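Local coordinates for protein A-adding tRNA nucleotidyltransferase (Aquifex aeolicus, PDB 4WBY) that adds the terminal adenosine to tRNAs that end in CC, using ATP and magnesium, to complete their CCA 3' end, at residues L25-I29 and I127-D133; A90-R94 and P108-D114; T121-M125 and F141-L147. All coordinates share one frame; numbering follows the deposited sequence.

After the N-terminal helix 7-22 the chain lays down strand 26-30, and contact 1 closes the longest loop when 127-133 returns beside it, 98 residues later. Within that loop lies contact 2, a short closure in which 108-114, entering helix 111-116, comes back against the end of strand 85-91. Contact 3 opens at 121-125, before contact 1 has closed, and ends at 141-147, so the two cross, whereas contacts 2 and 3 follow in series. Contacts 1 and 2 reach the same mixed sheet of the head domain and touch through Tyr-28 and Leu-111; contact 3 joins the turn before strand 126-128 to helix 143-149, and Phe-141 reaches Lys-112 of contact 2.

Contact 1: residues L25-I29 and I127-D133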
loop_
_atom_site.group_PDB
_atom_site.type_symbol
_atom_site.label_atom_id
_atom_site.label_comp_id
_atom_site.label_asym_id
_atom_site.label_seq_id
_atom_site.Cartn_x
_atom_site.Cartn_y
_atom_site.Cartn_z
ATOM N N LEU A 25 33.515 3.321 -12.630
ATOM C CA LEU A 25 32.293 2.527 -12.507
ATOM C C LEU A 25 31.201 3.042 -13.427
ATOM O O LEU A 25 31.367 4.069 -14.075
ATOM C CB LEU A 25 31.790 2.549 -11.066
ATOM C CG LEU A 25 32.867 2.257 -10.023
ATOM C CD1 LEU A 25 32.284 2.318 -8.622
ATOM C CD2 LEU A 25 33.509 0.901 -10.294
ATOM N N ARG A 26 30.078 2.331 -13.470
ATOM C CA ARG A 26 28.884 2.815 -14.162
ATOM C C ARG A 26 27.699 2.792 -13.220
ATOM O O ARG A 26 27.625 1.943 -12.329
ATOM C CB ARG A 26 28.579 1.981 -15.409
ATOM C CG ARG A 26 29.668 2.090 -16.460
ATOM C CD ARG A 26 29.328 1.326 -17.733
ATOM N NE ARG A 26 28.195 1.914 -18.443
ATOM C CZ ARG A 26 28.270 2.991 -19.216
ATOM N NH1 ARG A 26 29.427 3.622 -19.378
ATOM N NH2 ARG A 26 27.186 3.438 -19.831
ATOM N N ALA A 27 26.775 3.727 -13.417
ATOM C CA ALA A 27 25.612 3.849 -12.548
ATOM C C ALA A 27 24.346 4.102 -13.348
ATOM O O ALA A 27 24.384 4.720 -14.425
ATOM C CB ALA A 27 25.819 4.969 -11.526
ATOM N N TYR A 28 23.225 3.663 -12.787
ATOM C CA TYR A 28 21.932 3.678 -13.462
ATOM C C TYR A 28 20.811 3.918 -12.469
ATOM O O TYR A 28 20.845 3.399 -11.364
ATOM C CB TYR A 28 21.670 2.342 -14.178
ATOM C CG TYR A 28 22.825 1.839 -15.002
ATOM C CD1 TYR A 28 22.897 2.095 -16.370
ATOM C CD2 TYR A 28 23.856 1.119 -14.411
ATOM C CE1 TYR A 28 23.968 1.640 -17.122
ATOM C CE2 TYR A 28 24.915 0.660 -15.147
ATOM C CZ TYR A 28 24.967 0.908 -16.499
ATOM O OH TYR A 28 26.043 0.432 -17.209
ATOM N N ILE A 29 19.808 4.693 -12.862
ATOM C CA ILE A 29 18.554 4.730 -12.111
ATOM C C ILE A 29 17.784 3.476 -12.510
ATOM O O ILE A 29 17.767 3.128 -13.686
ATOM C CB ILE A 29 17.741 5.995 -12.418
ATOM C CG1 ILE A 29 18.534 7.234 -12.025
ATOM C CG2 ILE A 29 16.403 5.970 -11.688
ATOM C CD1 ILE A 29 17.970 8.522 -12.593
ATOM N N ILE A 127 17.701 3.740 -16.372
ATOM C CA ILE A 127 18.120 4.938 -17.080
ATOM C C ILE A 127 19.598 5.148 -16.820
ATOM O O ILE A 127 20.017 5.265 -15.665
ATOM C CB ILE A 127 17.333 6.189 -16.624
ATOM C CG1 ILE A 127 15.834 5.986 -16.855
ATOM C CG2 ILE A 127 17.830 7.433 -17.367
ATOM C CD1 ILE A 127 14.952 6.958 -16.085
ATOM N N SER A 128 20.399 5.196 -17.880
ATOM C CA SER A 128 21.815 5.486 -17.698
ATOM C C SER A 128 22.021 6.918 -17.218
ATOM O O SER A 128 21.442 7.846 -17.774
ATOM C CB SER A 128 22.588 5.286 -19.000
ATOM O OG SER A 128 23.940 5.663 -18.801
ATOM N N VAL A 129 22.860 7.106 -16.204
ATOM C CA VAL A 129 23.269 8.454 -15.852
ATOM C C VAL A 129 24.748 8.627 -16.177
ATOM O O VAL A 129 25.403 9.562 -15.719
ATOM C CB VAL A 129 22.969 8.783 -14.369
ATOM C CG1 VAL A 129 21.454 8.716 -14.137
ATOM C CG2 VAL A 129 23.738 7.865 -13.410
ATOM N N ASN A 130 25.268 7.728 -17.000
ATOM C CA ASN A 130 26.681 7.775 -17.345
ATOM C C ASN A 130 27.001 8.830 -18.385
ATOM O O ASN A 130 26.119 9.296 -19.101
ATOM C CB ASN A 130 27.134 6.392 -17.797
ATOM C CG ASN A 130 26.918 5.375 -16.720
ATOM O OD1 ASN A 130 27.599 5.406 -15.692
ATOM N ND2 ASN A 130 25.921 4.502 -16.907
ATOM N N LEU A 131 28.274 9.214 -18.446
ATOM C CA LEU A 131 28.660 10.392 -19.208
ATOM C C LEU A 131 28.385 10.268 -20.697
ATOM O O LEU A 131 28.023 11.247 -21.336
ATOM C CB LEU A 131 30.147 10.708 -19.009
ATOM C CG LEU A 131 30.580 11.096 -17.593
ATOM C CD1 LEU A 131 32.064 11.425 -17.578
ATOM C CD2 LEU A 131 29.767 12.278 -17.065
ATOM N N GLU A 132 28.546 9.071 -21.253
ATOM C CA GLU A 132 28.543 8.963 -22.713
ATOM C C GLU A 132 27.162 8.676 -23.297
ATOM O O GLU A 132 26.960 8.824 -24.504
ATOM C CB GLU A 132 29.535 7.893 -23.169
ATOM C CG GLU A 132 28.962 6.500 -23.299
ATOM C CD GLU A 132 28.803 5.794 -21.970
ATOM O OE1 GLU A 132 29.261 6.336 -20.935
ATOM O OE2 GLU A 132 28.213 4.688 -21.966
ATOM N N ASP A 133 26.210 8.281 -22.456
ATOM C CA ASP A 133 24.870 7.943 -22.946
ATOM C C ASP A 133 23.797 8.393 -21.956
ATOM O O ASP A 133 22.795 7.721 -21.749
ATOM C CB ASP A 133 24.748 6.437 -23.213
ATOM C CG ASP A 133 24.786 5.610 -21.941
ATOM O OD1 ASP A 133 25.297 6.109 -20.915
ATOM O OD2 ASP A 133 24.278 4.466 -21.966
HETATM O O HOH W 1 30.561 5.668 -16.254
HETATM O O HOH W 2 24.618 2.405 -20.293
#
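Strands 26-30 and 126-128 run antiparallel in the mixed sheet of the head domain, Ile-29 and Ile-127 forming a hydrogen-bonded pair (Ile-29 N to Ile-127 O 2.9 Å, Ile-127 N to Ile-29 O 2.8 Å) and Tyr-28 and Ser-128 the adjoining non-hydrogen-bonded one. Past Ser-128 the side chain of Asn-130 takes over the edge of Ala-27: its OD1 accepts from Ala-27 N at 2.9 Å, in the carbonyl plane and on a lone pair. Asn-130 is positioned by an ST turn, its backbone N donating to Ser-128 OG. Its ND2 lies over one face of the Arg-26 guanidinium, 3.2 Å above the plane, and over the Tyr-28 ring. The Arg-26 chain bends at chi3 (67°), which brings the guanidinium end-on to Glu-132, NH1 to OE1 at 3.1 Å and nearly straight, NH2 to OE2 at 2.7 Å. Asp-133 completes the salt-bridge network, while Arg-26 NE donates to Tyr-28 OH, which also bonds Glu-51. Shortening Arg-26 to an alanine would probably leave Glu-132 and Asp-133 without their shared positive partner, and the Asn-130 amide without the flat group it lies against. On the opposite sheet face, Ile-29 CD1 meets Val-129 CG1 at 3.8 Å, near the ATP-binding Val-34. The chemistry thus divides by face: charged and amide groups fix the turn beside Tyr-28, aliphatic packing the face of Ile-29 and Ile-127.

Contact 2: residues A90-R94 and P108-D114; sequences ATARR and PASLKED
Asp-114 OD2 receives the backbone N of Arg-93 at 3.1 Å and water 3 at 2.6 Å, and also pairs with Arg-117. The acid stands in helix 111-116, which begins with a capping box: Ser-110 OG accepts from Glu-113 N, and Glu-113 OE1 accepts from Ser-110 N through its anti lone pair. The bond from Arg-93 N to Asp-114 is nearly straight (168°) and arrives on the anti side of the carboxylate. Water 3 also donates to Thr-91 O, bridging the strand end to the acid. The other oxygen of Asp-114, OD1, forms a salt bridge with the ATP-binding Arg-118, so this acid links the residues just past strand 85-91 in the head domain to a nucleotide-site residue.

Glu-113 OE1 has a second role, a salt bridge with Arg-94 NH2 that is weak as a hydrogen bond. The two side chains run side by side, their flat ends turned 78° apart. Arg-94 CG sits between its backbone N and carbonyl carbon (chi1 53°), and a bend at chi3 carries the guanidinium over Ala-109, whose CB lies 4.3 Å from its plane and centred on it. Ala-109 CB also meets Ala-92 O at 3.5 Å.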
loop_
_atom_site.group_PDB
_atom_site.type_symbol
_atom_site.label_atom_id
_atom_site.label_comp_id
_atom_site.label_asym_id
_atom_site.label_seq_id
_atom_site.Cartn_x
_atom_site.Cartn_y
_atom_site.Cartn_z
ATOM N N ALA A 90 22.781 0.598 -4.820
ATOM C CA ALA A 90 22.952 -0.839 -4.669
ATOM C C ALA A 90 23.952 -1.358 -5.679
ATOM O O ALA A 90 23.988 -0.913 -6.815
ATOM C CB ALA A 90 21.615 -1.572 -4.824
ATOM N N THR A 91 24.785 -2.286 -5.240
ATOM C CA THR A 91 25.713 -2.965 -6.125
ATOM C C THR A 91 24.930 -3.930 -7.016
ATOM O O THR A 91 24.070 -4.665 -6.529
ATOM C CB THR A 91 26.785 -3.714 -5.304
ATOM O OG1 THR A 91 27.500 -2.776 -4.485
ATOM C CG2 THR A 91 27.765 -4.450 -6.205
ATOM N N ALA A 92 25.212 -3.923 -8.317
ATOM C CA ALA A 92 24.581 -4.878 -9.242
ATOM C C ALA A 92 24.813 -6.305 -8.771
ATOM O O ALA A 92 25.941 -6.667 -8.458
ATOM C CB ALA A 92 25.130 -4.700 -10.657
ATOM N N ARG A 93 23.756 -7.114 -8.718
ATOM C CA ARG A 93 23.900 -8.500 -8.275
ATOM C C ARG A 93 23.035 -9.454 -9.090
ATOM O O ARG A 93 21.958 -9.088 -9.549
ATOM C CB ARG A 93 23.561 -8.626 -6.788
ATOM C CG ARG A 93 22.184 -8.107 -6.409
ATOM C CD ARG A 93 21.892 -8.357 -4.938
ATOM N NE ARG A 93 20.610 -7.791 -4.521
ATOM C CZ ARG A 93 19.452 -8.442 -4.572
ATOM N NH1 ARG A 93 19.406 -9.689 -5.025
ATOM N NH2 ARG A 93 18.339 -7.844 -4.169
ATOM N N ARG A 94 23.514 -10.680 -9.274
ATOM C CA ARG A 94 22.800 -11.640 -10.106
ATOM C C ARG A 94 21.814 -12.461 -9.284
ATOM O O ARG A 94 21.019 -13.219 -9.840
ATOM C CB ARG A 94 23.787 -12.559 -10.835
ATOM C CG ARG A 94 24.788 -13.255 -9.942
ATOM C CD ARG A 94 25.633 -14.229 -10.745
ATOM N NE ARG A 94 26.295 -13.578 -11.873
ATOM C CZ ARG A 94 27.487 -12.996 -11.800
ATOM N NH1 ARG A 94 28.147 -12.986 -10.651
ATOM N NH2 ARG A 94 28.021 -12.424 -12.872
ATOM N N PRO A 108 32.043 -9.814 -11.911
ATOM C CA PRO A 108 30.910 -9.216 -11.194
ATOM C C PRO A 108 29.657 -9.146 -12.057
ATOM O O PRO A 108 29.742 -9.299 -13.276
ATOM C CB PRO A 108 31.413 -7.815 -10.850
ATOM C CG PRO A 108 32.406 -7.509 -11.921
ATOM C CD PRO A 108 33.081 -8.818 -12.229
ATOM N N ALA A 109 28.513 -8.904 -11.426
ATOM C CA ALA A 109 27.241 -8.891 -12.135
ATOM C C ALA A 109 27.103 -7.667 -13.031
ATOM O O ALA A 109 27.506 -6.557 -12.670
ATOM C CB ALA A 109 26.082 -8.951 -11.145
ATOM N N SER A 110 26.533 -7.886 -14.210
ATOM C CA SER A 110 26.187 -6.795 -15.107
ATOM C C SER A 110 24.847 -6.196 -14.704
ATOM O O SER A 110 24.066 -6.826 -13.979
ATOM C CB SER A 110 26.117 -7.295 -16.545
ATOM O OG SER A 110 24.998 -8.153 -16.707
ATOM N N LEU A 111 24.572 -4.989 -15.185
ATOM C CA LEU A 111 23.248 -4.405 -15.037
ATOM C C LEU A 111 22.160 -5.357 -15.540
ATOM O O LEU A 111 21.134 -5.533 -14.880
ATOM C CB LEU A 111 23.163 -3.075 -15.781
ATOM C CG LEU A 111 21.787 -2.411 -15.800
ATOM C CD1 LEU A 111 21.377 -1.947 -14.404
ATOM C CD2 LEU A 111 21.795 -1.257 -16.773
ATOM N N LYS A 112 22.383 -5.979 -16.698
ATOM C CA LYS A 112 21.365 -6.849 -17.284
ATOM C C LYS A 112 21.040 -8.014 -16.348
ATOM O O LYS A 112 19.879 -8.397 -16.194
ATOM C CB LYS A 112 21.812 -7.367 -18.656
ATOM C CG LYS A 112 20.765 -8.220 -19.378
ATOM C CD LYS A 112 21.188 -8.499 -20.822
ATOM C CE LYS A 112 20.158 -9.331 -21.572
ATOM N NZ LYS A 112 20.654 -9.721 -22.930
ATOM N N GLU A 113 22.066 -8.559 -15.706
ATOM C CA GLU A 113 21.873 -9.638 -14.748
ATOM C C GLU A 113 21.120 -9.158 -13.511
ATOM O O GLU A 113 20.314 -9.895 -12.937
ATOM C CB GLU A 113 23.217 -10.238 -14.356
ATOM C CG GLU A 113 23.831 -11.056 -15.472
ATOM C CD GLU A 113 25.206 -11.587 -15.126
ATOM O OE1 GLU A 113 26.069 -10.793 -14.699
ATOM O OE2 GLU A 113 25.417 -12.804 -15.283
ATOM N N ASP A 114 21.369 -7.916 -13.113
ATOM C CA ASP A 114 20.650 -7.328 -11.989
ATOM C C ASP A 114 19.180 -7.043 -12.322
ATOM O O ASP A 114 18.303 -7.111 -11.459
ATOM C CB ASP A 114 21.335 -6.039 -11.549
ATOM C CG ASP A 114 20.676 -5.419 -10.345
ATOM O OD1 ASP A 114 19.794 -4.556 -10.538
ATOM O OD2 ASP A 114 21.038 -5.796 -9.206
HETATM O O HOH W 3 21.207 -4.236 -7.152
HETATM O O HOH W 4 20.460 -12.542 -12.540
#

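Contact 3: residues T121-M125 and F141-L147; sequences TINAM and FGGLRDL
Thr-121 OG1 makes the one hydrogen bond between these segments, donating to Asp-146 OD2 at 2.6 Å on the anti lone pair of the carboxylate. The two side chains cross at about a right angle. With chi1 at 60°, the threonine hydroxyl is set between its backbone N and carbonyl carbon, facing the acid, while CG2 turns to Phe-141 O at 3.3 Å. Asp-146 OD2 also pairs with Arg-153, so the buried carboxylate has both a neutral and a charged partner; the arginine would be expected to favour its ionised form.

Backbone packing is closest at Gly-143, whose CA lies 4.3 Å from the CA of Ile-122 and 3.5 Å from Thr-121 O. A side chain at this glycine would point at the other segment and run into Thr-121 O and Met-125 SD, so its absence is what permits the approach. Met-125 packs against this glycine: a turn at chi3 (-75°) lays its end along the first helical turn, SD at 3.6 Å from Leu-144 N.

Apolar contacts border this region. Ile-122 CG2 meets Leu-147 CD2 at 3.8 Å, the chains crossing obliquely, and Met-125 CE touches Leu-147 CD1. At the far end Ala-124 CB comes to Phe-141 CD2 at 4.0 Å, with Ala-124 O at the edge of the ring.

Helix 32-38 covers Ile-122, Met-125 and Leu-147, and helix 111-116 packs on Phe-141. Asn-123, an ATP-binding residue, bonds Arg-35 and Asp-119, and its chain leads on into strand 126-128.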
loop_
_atom_site.group_PDB
_atom_site.type_symbol
_atom_site.label_atom_id
_atom_site.label_comp_id
_atom_site.label_asym_id
_atom_site.label_seq_id
_atom_site.Cartn_x
_atom_site.Cartn_y
_atom_site.Cartn_z
ATOM N N THR A 121 8.309 -6.975 -16.251
ATOM C CA THR A 121 9.075 -6.240 -17.251
ATOM C C THR A 121 8.998 -4.731 -17.043
ATOM O O THR A 121 9.981 -4.023 -17.277
ATOM C CB THR A 121 8.629 -6.570 -18.683
ATOM O OG1 THR A 121 7.247 -6.239 -18.844
ATOM C CG2 THR A 121 8.841 -8.059 -18.995
ATOM N N ILE A 122 7.857 -4.229 -16.582
ATOM C CA ILE A 122 7.726 -2.787 -16.428
ATOM C C ILE A 122 8.549 -2.276 -15.245
ATOM O O ILE A 122 8.765 -1.070 -15.124
ATOM C CB ILE A 122 6.254 -2.343 -16.273
ATOM C CG1 ILE A 122 5.619 -2.939 -15.010
ATOM C CG2 ILE A 122 5.456 -2.656 -17.547
ATOM C CD1 ILE A 122 4.248 -2.351 -14.675
ATOM N N ASN A 123 9.017 -3.194 -14.397
ATOM C CA ASN A 123 9.862 -2.858 -13.247
ATOM C C ASN A 123 11.336 -3.184 -13.461
ATOM O O ASN A 123 12.146 -3.090 -12.527
ATOM C CB ASN A 123 9.374 -3.593 -11.994
ATOM C CG ASN A 123 7.987 -3.178 -11.583
ATOM O OD1 ASN A 123 7.523 -2.087 -11.921
ATOM N ND2 ASN A 123 7.305 -4.051 -10.841
ATOM N N ALA A 124 11.687 -3.556 -14.685
ATOM C CA ALA A 124 13.018 -4.071 -14.954
ATOM C C ALA A 124 13.782 -3.196 -15.943
ATOM O O ALA A 124 14.674 -3.670 -16.637
ATOM C CB ALA A 124 12.932 -5.502 -15.470
ATOM N N MET A 125 13.444 -1.913 -15.990
ATOM C CA MET A 125 14.161 -0.968 -16.843
ATOM C C MET A 125 15.127 -0.102 -16.056
ATOM O O MET A 125 15.060 -0.025 -14.826
ATOM C CB MET A 125 13.176 -0.089 -17.607
ATOM C CG MET A 125 12.364 -0.906 -18.610
ATOM S SD MET A 125 11.126 0.042 -19.513
ATOM C CE MET A 125 9.881 0.236 -18.248
ATOM N N PHE A 141 13.905 -6.132 -21.837
ATOM C CA PHE A 141 12.893 -7.174 -21.691
ATOM C C PHE A 141 11.495 -6.768 -22.124
ATOM O O PHE A 141 10.526 -7.451 -21.812
ATOM C CB PHE A 141 12.867 -7.652 -20.242
ATOM C CG PHE A 141 14.232 -7.915 -19.685
ATOM C CD1 PHE A 141 15.013 -8.936 -20.201
ATOM C CD2 PHE A 141 14.744 -7.135 -18.662
ATOM C CE1 PHE A 141 16.281 -9.180 -19.698
ATOM C CE2 PHE A 141 16.011 -7.373 -18.153
ATOM C CZ PHE A 141 16.781 -8.394 -18.672
ATOM N N GLY A 142 11.400 -5.684 -22.879
ATOM C CA GLY A 142 10.124 -5.261 -23.429
ATOM C C GLY A 142 9.248 -4.493 -22.458
ATOM O O GLY A 142 8.019 -4.538 -22.559
ATOM N N GLY A 143 9.869 -3.787 -21.518
ATOM C CA GLY A 143 9.117 -3.039 -20.529
ATOM C C GLY A 143 8.316 -1.894 -21.114
ATOM O O GLY A 143 7.171 -1.687 -20.725
ATOM N N LEU A 144 8.894 -1.146 -22.050
ATOM C CA LEU A 144 8.164 -0.020 -22.620
ATOM C C LEU A 144 6.975 -0.527 -23.439
ATOM O O LEU A 144 5.887 0.050 -23.384
ATOM C CB LEU A 144 9.078 0.864 -23.477
ATOM C CG LEU A 144 8.475 2.200 -23.926
ATOM C CD1 LEU A 144 8.106 3.108 -22.741
ATOM C CD2 LEU A 144 9.429 2.931 -24.872
ATOM N N ARG A 145 7.178 -1.626 -24.162
ATOM C CA ARG A 145 6.100 -2.251 -24.926
ATOM C C ARG A 145 4.993 -2.757 -23.993
ATOM O O ARG A 145 3.806 -2.642 -24.312
ATOM C CB ARG A 145 6.653 -3.391 -25.780
ATOM C CG ARG A 145 5.602 -4.145 -26.592
ATOM C CD ARG A 145 4.902 -3.264 -27.607
ATOM N NE ARG A 145 3.892 -4.021 -28.344
ATOM C CZ ARG A 145 3.616 -3.850 -29.633
ATOM N NH1 ARG A 145 4.274 -2.942 -30.341
ATOM N NH2 ARG A 145 2.678 -4.589 -30.213
ATOM N N ASP A 146 5.364 -3.301 -22.840
ATOM C CA ASP A 146 4.348 -3.771 -21.903
ATOM C C ASP A 146 3.638 -2.613 -21.186
ATOM O O ASP A 146 2.471 -2.741 -20.821
ATOM C CB ASP A 146 4.956 -4.758 -20.908
ATOM C CG ASP A 146 5.218 -6.118 -21.538
ATOM O OD1 ASP A 146 4.626 -6.419 -22.600
ATOM O OD2 ASP A 146 6.009 -6.889 -20.977
ATOM N N LEU A 147 4.303 -1.474 -21.016
ATOM C CA LEU A 147 3.577 -0.273 -20.592
ATOM C C LEU A 147 2.547 0.111 -21.643
ATOM O O LEU A 147 1.376 0.343 -21.329
ATOM C CB LEU A 147 4.512 0.910 -20.349
ATOM C CG LEU A 147 5.314 0.940 -19.049
ATOM C CD1 LEU A 147 6.250 2.139 -19.037
ATOM C CD2 LEU A 147 4.428 0.956 -17.809
#